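Long-range contacts in xanthomonas outer protein D (Xanthomonas euvesicatoria, PDB 2OIX), which is a type III secreted effector whose catalytic domain, here in an inactive form, belongs to the Ulp1 family of cysteine proteases and removes SUMO: residues R19-E24 and L147-L152; H31-Q36 and P63-P68; Q36-L41 and R54-D59; Y92-M97 and M125-Q130; G137-T142 and T165-D170. The protein carries 1 engineered substitution. All blocks are in the same frame, centred on the assembly; numbering follows the deposited sequence.

Contact 1. Residues R19-E24 and L147-L152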
# COMPACT_ATOMS: atom_id res chain seq x y z
N ARG A 19 3.74 -12.15 -9.10
CA ARG A 19 4.06 -13.20 -10.07
C ARG A 19 4.09 -12.63 -11.49
O ARG A 19 4.97 -12.98 -12.29
CB ARG A 19 3.04 -14.33 -10.00
CG ARG A 19 3.18 -15.18 -8.75
CD ARG A 19 2.01 -16.17 -8.62
NE ARG A 19 1.61 -16.34 -7.21
CZ ARG A 19 0.35 -16.37 -6.78
NH1 ARG A 19 -0.67 -16.22 -7.64
NH2 ARG A 19 0.09 -16.54 -5.49
N ARG A 20 3.13 -11.75 -11.79
CA ARG A 20 3.07 -11.12 -13.10
C ARG A 20 4.30 -10.26 -13.37
O ARG A 20 4.81 -10.25 -14.48
CB ARG A 20 1.75 -10.38 -13.33
CG ARG A 20 0.54 -11.32 -13.42
CD ARG A 20 -0.73 -10.56 -13.77
NE ARG A 20 -1.29 -9.82 -12.64
CZ ARG A 20 -1.40 -8.49 -12.57
NH1 ARG A 20 -0.97 -7.69 -13.56
NH2 ARG A 20 -1.92 -7.95 -11.47
N LEU A 21 4.82 -9.59 -12.33
CA LEU A 21 5.97 -8.69 -12.46
C LEU A 21 7.34 -9.36 -12.38
O LEU A 21 8.37 -8.71 -12.56
CB LEU A 21 5.90 -7.58 -11.37
CG LEU A 21 4.62 -6.75 -11.29
CD1 LEU A 21 4.81 -5.60 -10.31
CD2 LEU A 21 4.16 -6.23 -12.68
N ARG A 22 7.36 -10.66 -12.12
CA ARG A 22 8.62 -11.38 -11.91
C ARG A 22 9.64 -11.22 -13.05
O ARG A 22 9.34 -11.46 -14.22
CB ARG A 22 8.36 -12.86 -11.65
CG ARG A 22 8.31 -13.18 -10.17
CD ARG A 22 8.72 -14.61 -9.95
NE ARG A 22 7.59 -15.53 -10.08
CZ ARG A 22 7.70 -16.84 -10.33
NH1 ARG A 22 8.89 -17.42 -10.49
NH2 ARG A 22 6.59 -17.56 -10.42
N GLY A 23 10.84 -10.77 -12.70
CA GLY A 23 11.91 -10.66 -13.68
C GLY A 23 11.97 -9.34 -14.43
O GLY A 23 12.94 -9.08 -15.14
N GLU A 24 10.93 -8.51 -14.28
CA GLU A 24 10.91 -7.19 -14.93
C GLU A 24 11.97 -6.27 -14.33
O GLU A 24 12.30 -6.40 -13.14
CB GLU A 24 9.53 -6.53 -14.83
CG GLU A 24 8.39 -7.31 -15.47
CD GLU A 24 8.29 -7.10 -16.97
OE1 GLU A 24 9.30 -6.72 -17.61
OE2 GLU A 24 7.19 -7.33 -17.52
N LEU A 147 1.10 2.20 -9.60
CA LEU A 147 2.39 2.67 -9.08
C LEU A 147 3.54 1.63 -9.30
O LEU A 147 4.67 2.02 -9.68
CB LEU A 147 2.24 3.06 -7.62
CG LEU A 147 1.42 4.31 -7.23
CD1 LEU A 147 1.60 4.50 -5.63
CD2 LEU A 147 1.98 5.56 -7.92
N ALA A 148 3.25 0.34 -9.09
CA ALA A 148 4.20 -0.74 -9.44
C ALA A 148 4.68 -0.66 -10.88
O ALA A 148 5.88 -0.75 -11.14
CB ALA A 148 3.60 -2.14 -9.14
N HIS A 149 3.76 -0.48 -11.83
CA HIS A 149 4.19 -0.34 -13.22
C HIS A 149 5.06 0.91 -13.49
O HIS A 149 5.98 0.88 -14.32
CB HIS A 149 3.00 -0.47 -14.16
CG HIS A 149 2.55 -1.89 -14.37
ND1 HIS A 149 1.76 -2.56 -13.46
CD2 HIS A 149 2.80 -2.77 -15.37
CE1 HIS A 149 1.55 -3.79 -13.89
NE2 HIS A 149 2.16 -3.94 -15.05
N ARG A 150 4.79 2.00 -12.76
CA ARG A 150 5.62 3.19 -12.88
C ARG A 150 7.03 2.95 -12.35
O ARG A 150 8.00 3.51 -12.87
CB ARG A 150 4.95 4.38 -12.19
CG ARG A 150 3.62 4.75 -12.87
CD ARG A 150 3.02 6.04 -12.30
NE ARG A 150 1.71 6.31 -12.90
CZ ARG A 150 0.84 7.22 -12.46
NH1 ARG A 150 1.13 7.95 -11.44
NH2 ARG A 150 -0.36 7.40 -13.05
N VAL A 151 7.17 2.12 -11.32
CA VAL A 151 8.53 1.81 -10.81
C VAL A 151 9.24 1.01 -11.92
O VAL A 151 10.36 1.31 -12.29
CB VAL A 151 8.50 1.06 -9.48
CG1 VAL A 151 9.91 0.60 -9.11
CG2 VAL A 151 7.86 1.98 -8.33
N LEU A 152 8.54 0.03 -12.50
CA LEU A 152 9.13 -0.83 -13.53
C LEU A 152 9.58 -0.04 -14.74
O LEU A 152 10.64 -0.32 -15.31
CB LEU A 152 8.10 -1.86 -14.00
CG LEU A 152 8.08 -3.26 -13.38
CD1 LEU A 152 8.45 -3.35 -11.89
CD2 LEU A 152 6.73 -3.92 -13.64
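The type II beta turn L21-E24, leading out of helix 7-20, packs through L21 and E24 on A148, H149 and L152 in the later turns of helix 136-153. L21 is the wedge. Its CG lies anti to its own carbonyl carbon (chi1 -55°), and from there the two methyls part. CD1 goes to the A148 CB, 3.8 Å away, while CD2 meets the L152 CD2 at 3.6 Å. The same CD2 also nears the H149 imidazole, 3.8 Å from its CE1, approaching at a slant to the ring. E24 adds its aliphatic root alone: CB rests 3.9 Å from L152 CG, the two side chains crossing at about a right angle, and a bend at chi2 (-82°) leads the chain away from the helix. The turn is closed by E24 N bonding to L21 O, and G23, with its positive phi, occupies the turn position that suits glycine. L30 of strand 30-32 also touches L21, A148 and L152. The polar groups look to other partners, H149 ND1 to E145 O and the R20 guanidinium to E145 and D16. What joins the two segments is therefore apolar, carbon against carbon, with the buried L21 methyls at its middle while the E24 carboxylate and the R20 charge stay at its margins.

Contact 2. Residues H31-Q36 and P63-P68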
# COMPACT_ATOMS: atom_id res chain seq x y z
N HIS A 31 8.01 -4.19 -2.57
CA HIS A 31 7.47 -5.14 -1.57
C HIS A 31 5.98 -4.85 -1.32
O HIS A 31 5.63 -3.74 -0.91
CB HIS A 31 8.23 -5.06 -0.26
CG HIS A 31 7.73 -6.02 0.78
ND1 HIS A 31 8.02 -7.36 0.75
CD2 HIS A 31 6.92 -5.83 1.85
CE1 HIS A 31 7.43 -7.96 1.77
NE2 HIS A 31 6.75 -7.05 2.45
N PHE A 32 5.11 -5.82 -1.63
CA PHE A 32 3.68 -5.69 -1.36
C PHE A 32 3.40 -6.25 0.01
O PHE A 32 3.48 -7.48 0.26
CB PHE A 32 2.84 -6.38 -2.45
CG PHE A 32 3.20 -5.93 -3.83
CD1 PHE A 32 3.31 -4.57 -4.13
CD2 PHE A 32 3.43 -6.86 -4.85
CE1 PHE A 32 3.65 -4.13 -5.41
CE2 PHE A 32 3.78 -6.42 -6.15
CZ PHE A 32 3.88 -5.05 -6.42
N ALA A 33 3.17 -5.36 0.96
CA ALA A 33 2.95 -5.88 2.30
C ALA A 33 1.59 -6.56 2.48
O ALA A 33 0.57 -6.26 1.79
CB ALA A 33 3.18 -4.82 3.38
N ASP A 34 1.62 -7.57 3.34
CA ASP A 34 0.41 -8.25 3.78
C ASP A 34 -0.24 -7.31 4.80
O ASP A 34 0.42 -6.84 5.73
CB ASP A 34 0.79 -9.55 4.48
CG ASP A 34 -0.41 -10.26 5.03
OD1 ASP A 34 -1.01 -11.09 4.30
OD2 ASP A 34 -0.77 -10.00 6.19
N SER A 35 -1.53 -7.07 4.67
CA SER A 35 -2.25 -6.08 5.47
C SER A 35 -2.37 -6.44 6.95
O SER A 35 -2.43 -5.56 7.79
CB SER A 35 -3.63 -5.78 4.86
OG SER A 35 -4.38 -6.96 4.68
N GLN A 36 -2.34 -7.74 7.26
CA GLN A 36 -2.47 -8.17 8.62
C GLN A 36 -1.15 -7.92 9.31
O GLN A 36 -1.13 -7.57 10.46
CB GLN A 36 -2.82 -9.65 8.69
CG GLN A 36 -4.21 -9.95 8.14
CD GLN A 36 -4.68 -11.35 8.44
OE1 GLN A 36 -5.05 -11.65 9.55
NE2 GLN A 36 -4.75 -12.19 7.41
N PRO A 63 13.09 -1.68 -0.81
CA PRO A 63 12.94 -0.32 -0.28
C PRO A 63 11.66 0.42 -0.69
O PRO A 63 11.38 1.48 -0.12
CB PRO A 63 14.19 0.38 -0.84
CG PRO A 63 14.24 -0.24 -2.27
CD PRO A 63 14.02 -1.71 -1.96
N ILE A 64 10.88 -0.11 -1.63
CA ILE A 64 9.62 0.57 -2.02
C ILE A 64 8.48 -0.33 -1.56
O ILE A 64 8.25 -1.35 -2.11
CB ILE A 64 9.52 0.87 -3.51
CG1 ILE A 64 10.61 1.85 -3.93
CG2 ILE A 64 8.16 1.52 -3.83
CD1 ILE A 64 10.72 2.16 -5.37
N VAL A 65 7.79 0.07 -0.51
CA VAL A 65 6.88 -0.85 0.18
C VAL A 65 5.48 -0.27 0.10
O VAL A 65 5.27 0.93 0.47
CB VAL A 65 7.30 -0.98 1.66
CG1 VAL A 65 6.41 -1.95 2.41
CG2 VAL A 65 8.75 -1.48 1.75
N PHE A 66 4.53 -1.10 -0.39
CA PHE A 66 3.10 -0.82 -0.44
C PHE A 66 2.39 -1.43 0.75
O PHE A 66 2.32 -2.66 0.87
CB PHE A 66 2.51 -1.37 -1.78
CG PHE A 66 3.19 -0.78 -2.95
CD1 PHE A 66 2.63 0.33 -3.60
CD2 PHE A 66 4.46 -1.27 -3.36
CE1 PHE A 66 3.34 0.96 -4.67
CE2 PHE A 66 5.13 -0.68 -4.42
CZ PHE A 66 4.55 0.42 -5.10
N LEU A 67 1.84 -0.57 1.60
CA LEU A 67 1.23 -1.01 2.86
C LEU A 67 -0.24 -0.70 2.85
O LEU A 67 -0.64 0.47 2.95
CB LEU A 67 1.85 -0.24 4.03
CG LEU A 67 3.39 -0.38 4.14
CD1 LEU A 67 4.08 0.95 4.15
CD2 LEU A 67 3.79 -1.13 5.37
N PRO A 68 -1.07 -1.75 2.68
CA PRO A 68 -2.52 -1.52 2.72
C PRO A 68 -2.87 -1.25 4.20
O PRO A 68 -2.42 -1.98 5.10
CB PRO A 68 -3.11 -2.82 2.20
CG PRO A 68 -1.92 -3.56 1.51
CD PRO A 68 -0.74 -3.16 2.41
O HOH W 1 -3.44 -2.69 7.62
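H31 and F32 of strand 30-32 pair with V65 and F66 of strand 64-71 as parallel neighbours at one edge of the central sheet. Three backbone bonds hold them: H31 N to I64 O at 2.9 Å, F66 N to H31 O at 2.9 Å and A33 N to F66 O at 2.8 Å. H31 thus reaches both residues flanking V65, as parallel pairing requires, and H31 O also receives a CA-H contact from V65. On one face of the sheet the F32 and F66 rings lie side by side and point the same way, their planes 54° apart, with F32 CD1 3.6 Å from F66 CD2. The I144 side chain of helix 136-153 touches both rings. On the other face, V65 CG1 sits at the edge of the H31 imidazole, 4.0 Å from its CD2. Beyond F32 the first segment leaves the strand, though A33 CB still lies 4.2 Å from L67 CD2; farther on a water donates to both S35 O and P68 O. There helix 35-40 begins, with D34 as its N-cap; D34 OD2 accepts from Q36 N at 3.0 Å, the donor standing above the carboxylate plane, and D34 OD1 forms a salt bridge with R11. Three main-chain bonds thus set the register, the F32-F66 and H31-V65 pairs add packing on the two faces, and the water links the chains where direct bonding stops.

Contact 3. Residues Q36-L41 and R54-D59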
# COMPACT_ATOMS: atom_id res chain seq x y z
N GLN A 36 -2.34 -7.74 7.26
CA GLN A 36 -2.47 -8.17 8.62
C GLN A 36 -1.15 -7.92 9.31
O GLN A 36 -1.13 -7.57 10.46
CB GLN A 36 -2.82 -9.65 8.69
CG GLN A 36 -4.21 -9.95 8.14
CD GLN A 36 -4.68 -11.35 8.44
OE1 GLN A 36 -5.05 -11.65 9.55
NE2 GLN A 36 -4.75 -12.19 7.41
N VAL A 37 -0.05 -8.10 8.57
CA VAL A 37 1.26 -7.74 9.08
C VAL A 37 1.34 -6.25 9.34
O VAL A 37 1.98 -5.84 10.34
CB VAL A 37 2.41 -8.24 8.20
CG1 VAL A 37 3.80 -7.79 8.77
CG2 VAL A 37 2.38 -9.79 8.10
N VAL A 38 0.76 -5.43 8.44
CA VAL A 38 0.69 -3.96 8.68
C VAL A 38 -0.01 -3.66 10.05
O VAL A 38 0.50 -2.90 10.89
CB VAL A 38 0.00 -3.20 7.48
CG1 VAL A 38 0.01 -1.73 7.77
CG2 VAL A 38 0.82 -3.42 6.23
N THR A 39 -1.15 -4.28 10.27
CA THR A 39 -1.93 -4.10 11.49
C THR A 39 -1.09 -4.47 12.73
O THR A 39 -1.11 -3.79 13.75
CB THR A 39 -3.23 -4.94 11.39
OG1 THR A 39 -4.00 -4.49 10.26
CG2 THR A 39 -4.07 -4.84 12.67
N MET A 40 -0.29 -5.52 12.61
CA MET A 40 0.54 -6.00 13.70
C MET A 40 1.66 -5.06 14.18
O MET A 40 2.15 -5.22 15.29
CB MET A 40 1.13 -7.35 13.32
CG MET A 40 0.19 -8.54 13.54
SD MET A 40 0.95 -9.89 12.62
CE MET A 40 2.56 -9.98 13.46
N LEU A 41 2.06 -4.08 13.35
CA LEU A 41 3.04 -3.06 13.81
C LEU A 41 2.56 -2.38 15.11
O LEU A 41 3.37 -1.98 15.98
CB LEU A 41 3.30 -2.03 12.70
CG LEU A 41 4.02 -2.44 11.40
CD1 LEU A 41 3.87 -1.32 10.34
CD2 LEU A 41 5.50 -2.82 11.58
N ARG A 54 10.28 -6.70 11.51
CA ARG A 54 11.27 -7.47 10.73
C ARG A 54 10.82 -7.71 9.30
O ARG A 54 11.63 -7.61 8.35
CB ARG A 54 11.54 -8.83 11.37
CG ARG A 54 12.07 -8.78 12.79
CD ARG A 54 12.30 -10.21 13.32
NE ARG A 54 12.27 -10.25 14.78
CZ ARG A 54 11.39 -10.95 15.50
NH1 ARG A 54 10.47 -11.72 14.89
NH2 ARG A 54 11.45 -10.91 16.82
N LEU A 55 9.54 -8.07 9.15
CA LEU A 55 8.96 -8.41 7.87
C LEU A 55 8.77 -7.21 6.97
O LEU A 55 8.72 -7.37 5.77
CB LEU A 55 7.61 -9.12 8.05
CG LEU A 55 7.70 -10.55 8.59
CD1 LEU A 55 6.33 -11.00 9.04
CD2 LEU A 55 8.24 -11.50 7.53
N LEU A 56 8.70 -6.01 7.56
CA LEU A 56 8.41 -4.81 6.78
C LEU A 56 9.52 -3.78 6.75
O LEU A 56 9.52 -2.89 5.87
CB LEU A 56 7.14 -4.13 7.29
CG LEU A 56 5.84 -4.94 7.17
CD1 LEU A 56 4.77 -4.07 7.78
CD2 LEU A 56 5.40 -5.37 5.73
N ALA A 57 10.42 -3.89 7.72
CA ALA A 57 11.55 -2.97 7.88
C ALA A 57 12.83 -3.70 8.24
O ALA A 57 13.74 -3.09 8.84
CB ALA A 57 11.23 -1.93 8.93
N GLY A 58 12.95 -4.99 7.89
CA GLY A 58 14.19 -5.76 8.15
C GLY A 58 15.37 -5.37 7.24
O GLY A 58 15.11 -4.68 6.24
N ASP A 59 16.54 -5.85 7.50
CA ASP A 59 17.68 -5.53 6.63
C ASP A 59 17.77 -6.05 5.16
O ASP A 59 18.72 -5.70 4.35
CB ASP A 59 18.91 -5.90 7.42
CG ASP A 59 19.30 -4.82 8.50
OD1 ASP A 59 18.68 -3.74 8.61
OD2 ASP A 59 20.23 -5.04 9.25
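L56 of helix 46-57 meets V37 of helix 35-40 and L41, close to that helix's end, in the tight part of this small apolar contact. V37 and L56 overlap flank to flank, pointing opposite ways; V37 CG1, anti to its backbone N (chi1 178°), comes within 3.9 Å of L56 CG. On the buried side L56 CD1 ends among three residues: L41 CD1 is 3.9 Å from it, V37 CG1 4.0 Å, and V38 CG2 a slacker 4.3 Å. Toward solvent the packing thins. There L55 meets V37 alone, its CB and CD1 each 4.1 Å from V37 CG1, and both residues are partly exposed. Polar atoms take no part between the segments; L41 O instead accepts from Q49 NE2 and L56 O from R83 NH1. The interface closes one side of the helical excursion between strands 30-32 and 64-71: V38 packs on L67, P68 and I69 of strand 64-71, L56 reaches L67 and A33, and L41 leans on A52 of helix 46-57.

Contact 4. Residues Y92-M97 and M125-Q130; sequences YHYDSM and MPIAIQ
With CG anti to its carbonyl carbon (chi1 -58°) and SD turned back at chi2 (-74°), M125 lies alongside both the Y92 and Y94 side chains, where strand 90-94 runs beside the chain leaving strand 123-125. Its CG lies over one face of the Y94 ring, with CB 3.4 Å from Y94 CE1, whereas SD sits at the edge of the Y92 ring, 3.8 Å from CD1, in a Met-aromatic contact. M125 N donates to H93 O at 2.8 Å, nearly straight (169°). Farther on, Q130 N bonds to S96 O at 2.9 Å; the S96 OG to Q130 OE1 bond is modelled so short that its detail is doubtful. Between them I127 packs CD1 on Y94 CB, 3.7 Å away. D95 OD2 closes an Asx turn by accepting from M97 N and also accepts from H75 NE2. The Q130 side chain touches both H75 and the engineered A136. This grouping is consistent with the active site of Ulp1-family proteases: apolar packing fixes the strand end, and polar bonds hold D95 and the Q130 backbone beside H75.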
# COMPACT_ATOMS: atom_id res chain seq x y z
N TYR A 92 3.87 8.28 1.31
CA TYR A 92 2.75 8.82 0.59
C TYR A 92 1.49 8.08 1.03
O TYR A 92 1.46 6.84 1.03
CB TYR A 92 2.89 8.56 -0.92
CG TYR A 92 4.23 9.06 -1.46
CD1 TYR A 92 4.37 10.40 -1.93
CD2 TYR A 92 5.34 8.20 -1.55
CE1 TYR A 92 5.63 10.87 -2.43
CE2 TYR A 92 6.62 8.67 -2.06
CZ TYR A 92 6.73 10.00 -2.47
OH TYR A 92 7.88 10.46 -2.98
N HIS A 93 0.48 8.83 1.46
CA HIS A 93 -0.81 8.23 1.84
C HIS A 93 -1.94 8.59 0.88
O HIS A 93 -2.18 9.79 0.62
CB HIS A 93 -1.14 8.61 3.31
CG HIS A 93 -2.37 7.93 3.83
ND1 HIS A 93 -3.42 8.62 4.40
CD2 HIS A 93 -2.71 6.62 3.89
CE1 HIS A 93 -4.38 7.78 4.75
NE2 HIS A 93 -3.98 6.55 4.43
N TYR A 94 -2.62 7.57 0.36
CA TYR A 94 -3.73 7.71 -0.61
C TYR A 94 -5.01 7.19 0.06
O TYR A 94 -5.09 6.01 0.46
CB TYR A 94 -3.46 6.95 -1.90
CG TYR A 94 -2.09 7.25 -2.59
CD1 TYR A 94 -2.01 8.21 -3.58
CD2 TYR A 94 -0.94 6.51 -2.30
CE1 TYR A 94 -0.82 8.49 -4.25
CE2 TYR A 94 0.30 6.78 -2.96
CZ TYR A 94 0.33 7.78 -3.96
OH TYR A 94 1.49 8.07 -4.62
N ASP A 95 -5.96 8.09 0.22
CA ASP A 95 -7.26 7.74 0.78
C ASP A 95 -8.37 8.17 -0.17
O ASP A 95 -8.46 9.34 -0.52
CB ASP A 95 -7.38 8.40 2.17
CG ASP A 95 -8.67 8.00 2.91
OD1 ASP A 95 -8.75 8.26 4.13
OD2 ASP A 95 -9.62 7.47 2.29
N SER A 96 -9.22 7.25 -0.58
CA SER A 96 -10.15 7.53 -1.59
C SER A 96 -11.47 8.04 -1.01
O SER A 96 -12.45 8.33 -1.77
CB SER A 96 -10.35 6.25 -2.36
OG SER A 96 -10.87 5.22 -1.53
N MET A 97 -11.55 8.09 0.33
CA MET A 97 -12.81 8.42 1.02
C MET A 97 -13.09 9.88 0.84
O MET A 97 -12.25 10.72 1.16
CB MET A 97 -12.75 8.09 2.52
CG MET A 97 -14.14 8.16 3.21
SD MET A 97 -14.11 7.84 5.01
CE MET A 97 -14.33 6.05 5.01
N MET A 125 -1.77 12.33 -0.38
CA MET A 125 -1.77 12.39 -1.84
C MET A 125 -3.14 12.25 -2.46
O MET A 125 -3.98 11.54 -1.92
CB MET A 125 -0.87 11.30 -2.41
CG MET A 125 0.55 11.40 -1.92
SD MET A 125 1.43 12.73 -2.70
CE MET A 125 1.67 12.12 -4.38
N PRO A 126 -3.36 12.92 -3.61
CA PRO A 126 -4.61 12.73 -4.32
C PRO A 126 -4.69 11.36 -5.01
O PRO A 126 -3.72 10.84 -5.64
CB PRO A 126 -4.63 13.87 -5.34
CG PRO A 126 -3.18 14.17 -5.61
CD PRO A 126 -2.46 13.88 -4.29
N ILE A 127 -5.89 10.78 -4.87
CA ILE A 127 -6.26 9.54 -5.51
C ILE A 127 -7.72 9.69 -5.92
O ILE A 127 -8.48 10.38 -5.25
CB ILE A 127 -6.09 8.36 -4.56
CG1 ILE A 127 -6.42 7.03 -5.25
CG2 ILE A 127 -6.93 8.58 -3.28
CD1 ILE A 127 -5.74 5.83 -4.61
N ALA A 128 -8.10 9.06 -7.03
CA ALA A 128 -9.50 9.06 -7.46
C ALA A 128 -10.40 8.87 -6.22
O ALA A 128 -10.12 8.01 -5.37
CB ALA A 128 -9.74 7.95 -8.47
N ILE A 129 -11.46 9.69 -6.13
CA ILE A 129 -12.37 9.61 -4.99
C ILE A 129 -13.47 8.56 -5.24
O ILE A 129 -14.20 8.61 -6.25
CB ILE A 129 -12.97 11.01 -4.62
CG1 ILE A 129 -11.94 11.80 -3.79
CG2 ILE A 129 -14.28 10.87 -3.82
CD1 ILE A 129 -12.32 13.28 -3.51
N GLN A 130 -13.59 7.61 -4.31
CA GLN A 130 -14.61 6.56 -4.43
C GLN A 130 -16.04 7.12 -4.52
O GLN A 130 -16.43 8.02 -3.75
CB GLN A 130 -14.47 5.51 -3.33
CG GLN A 130 -14.76 6.01 -1.94
CD GLN A 130 -14.32 5.03 -0.88
OE1 GLN A 130 -13.12 4.82 -0.66
NE2 GLN A 130 -15.28 4.42 -0.20
O HOH W 2 -5.19 10.95 0.19

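Contact 5. Residues G137-T142 and T165-D170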
# COMPACT_ATOMS: atom_id res chain seq x y z
N GLY A 137 -11.25 -0.88 -1.26
CA GLY A 137 -10.35 -1.98 -1.63
C GLY A 137 -9.87 -1.97 -3.07
O GLY A 137 -8.68 -2.19 -3.34
N ASP A 138 -10.81 -1.77 -4.00
CA ASP A 138 -10.51 -1.65 -5.41
C ASP A 138 -9.51 -0.50 -5.65
O ASP A 138 -8.57 -0.63 -6.45
CB ASP A 138 -11.80 -1.40 -6.20
CG ASP A 138 -12.90 -2.50 -5.96
OD1 ASP A 138 -13.47 -3.04 -6.95
OD2 ASP A 138 -13.28 -2.76 -4.80
N HIS A 139 -9.74 0.63 -4.98
CA HIS A 139 -8.91 1.82 -5.16
C HIS A 139 -7.45 1.57 -4.68
O HIS A 139 -6.48 1.95 -5.36
CB HIS A 139 -9.53 3.03 -4.46
CG HIS A 139 -10.65 3.68 -5.23
ND1 HIS A 139 -11.95 3.25 -5.14
CD2 HIS A 139 -10.66 4.73 -6.08
CE1 HIS A 139 -12.72 4.00 -5.91
NE2 HIS A 139 -11.96 4.90 -6.50
N VAL A 140 -7.32 0.87 -3.56
CA VAL A 140 -6.02 0.42 -3.07
C VAL A 140 -5.31 -0.51 -4.06
O VAL A 140 -4.17 -0.21 -4.44
CB VAL A 140 -6.06 -0.15 -1.64
CG1 VAL A 140 -4.69 -0.73 -1.28
CG2 VAL A 140 -6.41 0.95 -0.64
N LEU A 141 -6.03 -1.53 -4.60
CA LEU A 141 -5.41 -2.50 -5.48
C LEU A 141 -4.93 -1.81 -6.74
O LEU A 141 -3.80 -2.02 -7.20
CB LEU A 141 -6.39 -3.65 -5.83
CG LEU A 141 -6.58 -4.58 -4.63
CD1 LEU A 141 -7.30 -5.80 -4.91
CD2 LEU A 141 -5.18 -4.97 -4.02
N THR A 142 -5.83 -1.04 -7.34
CA THR A 142 -5.52 -0.25 -8.51
C THR A 142 -4.34 0.69 -8.31
O THR A 142 -3.47 0.74 -9.19
CB THR A 142 -6.75 0.54 -9.02
OG1 THR A 142 -7.88 -0.33 -9.04
CG2 THR A 142 -6.46 1.10 -10.42
N THR A 165 -4.61 10.68 -8.99
CA THR A 165 -5.88 11.43 -9.12
C THR A 165 -6.79 10.77 -10.16
O THR A 165 -7.99 10.61 -9.94
CB THR A 165 -5.61 12.92 -9.48
OG1 THR A 165 -4.68 13.49 -8.55
CG2 THR A 165 -6.86 13.73 -9.43
N ASP A 166 -6.19 10.33 -11.26
CA ASP A 166 -6.95 9.84 -12.41
C ASP A 166 -7.21 8.33 -12.50
O ASP A 166 -7.61 7.85 -13.56
CB ASP A 166 -6.26 10.32 -13.69
CG ASP A 166 -6.32 11.85 -13.84
OD1 ASP A 166 -7.43 12.43 -13.71
OD2 ASP A 166 -5.25 12.47 -14.11
N ILE A 167 -6.94 7.57 -11.45
CA ILE A 167 -7.14 6.12 -11.56
C ILE A 167 -8.62 5.75 -11.73
O ILE A 167 -9.52 6.51 -11.38
CB ILE A 167 -6.48 5.27 -10.43
CG1 ILE A 167 -7.18 5.48 -9.08
CG2 ILE A 167 -4.97 5.56 -10.36
CD1 ILE A 167 -6.85 4.42 -8.02
N GLU A 168 -8.86 4.57 -12.30
CA GLU A 168 -10.20 4.10 -12.55
C GLU A 168 -10.19 2.64 -12.13
O GLU A 168 -9.83 1.76 -12.93
CB GLU A 168 -10.57 4.28 -14.02
CG GLU A 168 -10.52 5.73 -14.54
CD GLU A 168 -10.52 5.83 -16.08
OE1 GLU A 168 -9.47 5.57 -16.71
OE2 GLU A 168 -11.59 6.17 -16.67
N PRO A 169 -10.55 2.38 -10.86
CA PRO A 169 -10.68 1.02 -10.35
C PRO A 169 -11.91 0.37 -10.95
O PRO A 169 -12.90 1.05 -11.21
CB PRO A 169 -10.92 1.23 -8.85
CG PRO A 169 -10.52 2.64 -8.58
CD PRO A 169 -10.81 3.38 -9.82
N ASP A 170 -11.85 -0.94 -11.13
CA ASP A 170 -12.99 -1.68 -11.66
C ASP A 170 -13.12 -3.01 -10.94
O ASP A 170 -12.16 -3.76 -10.83
CB ASP A 170 -12.85 -1.90 -13.16
CG ASP A 170 -11.51 -2.51 -13.54
OD1 ASP A 170 -10.73 -1.85 -14.26
OD2 ASP A 170 -11.25 -3.66 -13.13
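D138 O is gripped twice by T142, at 2.7 Å from OG1 and at 2.9 Å from the backbone N, the two donors arriving from opposite faces of the carbonyl plane. This is the familiar threonine bond back to the carbonyl four residues earlier in a helix, here helix 136-153, and it fixes the T142 side chain where the loop 165-170 comes down on it. T142 OG1, anti to its carbonyl carbon (chi1 -46°), stands 3.4 Å from P169 CB, and T142 and P169 cross at about a right angle. One helical turn back, D138 CB meets the same proline carbon, P169 CB, at 3.8 Å. I167 enters from the other part of the loop: its CD1 comes to 3.6 Å from H139 O and 4.0 Å from T142 CB. The segments share no hydrogen bond, and their polar ends are used nearby. D138 OD2 forms a salt bridge with R171, which probably offsets the D138 charge, H139 ND1 bonds to S135 O, and D170 is the N-cap of helix 171-179 through OD2 and L173 N. H139 CG lies anti to its carbonyl carbon (chi1 -80°), and the ring receives the proline in a CH-pi contact, P169 CG standing 3.2 Å above the imidazole plane over its centre.

In the fold
All five contacts lie in one Ulp1-type catalytic domain. Contact 1 closes a long loop of chain that contains contacts 2, 3 and 4 in turn, with contact 3 nested inside contact 2; contact 5 interlocks with contact 1 through the shared helix 136-153. Contacts 2 and 3, whose centres are 8 Å apart, share Q36 and helix 35-40. Contacts 2 and 4 reach opposite edges of the same mixed sheet, about 17 Å apart between centres. Contacts 4 and 5 touch, 9 Å apart between centres, and lie across the chain's centre from contact 3. Helix 136-153 thus ties the probable active-site end to the turn after helix 7-20.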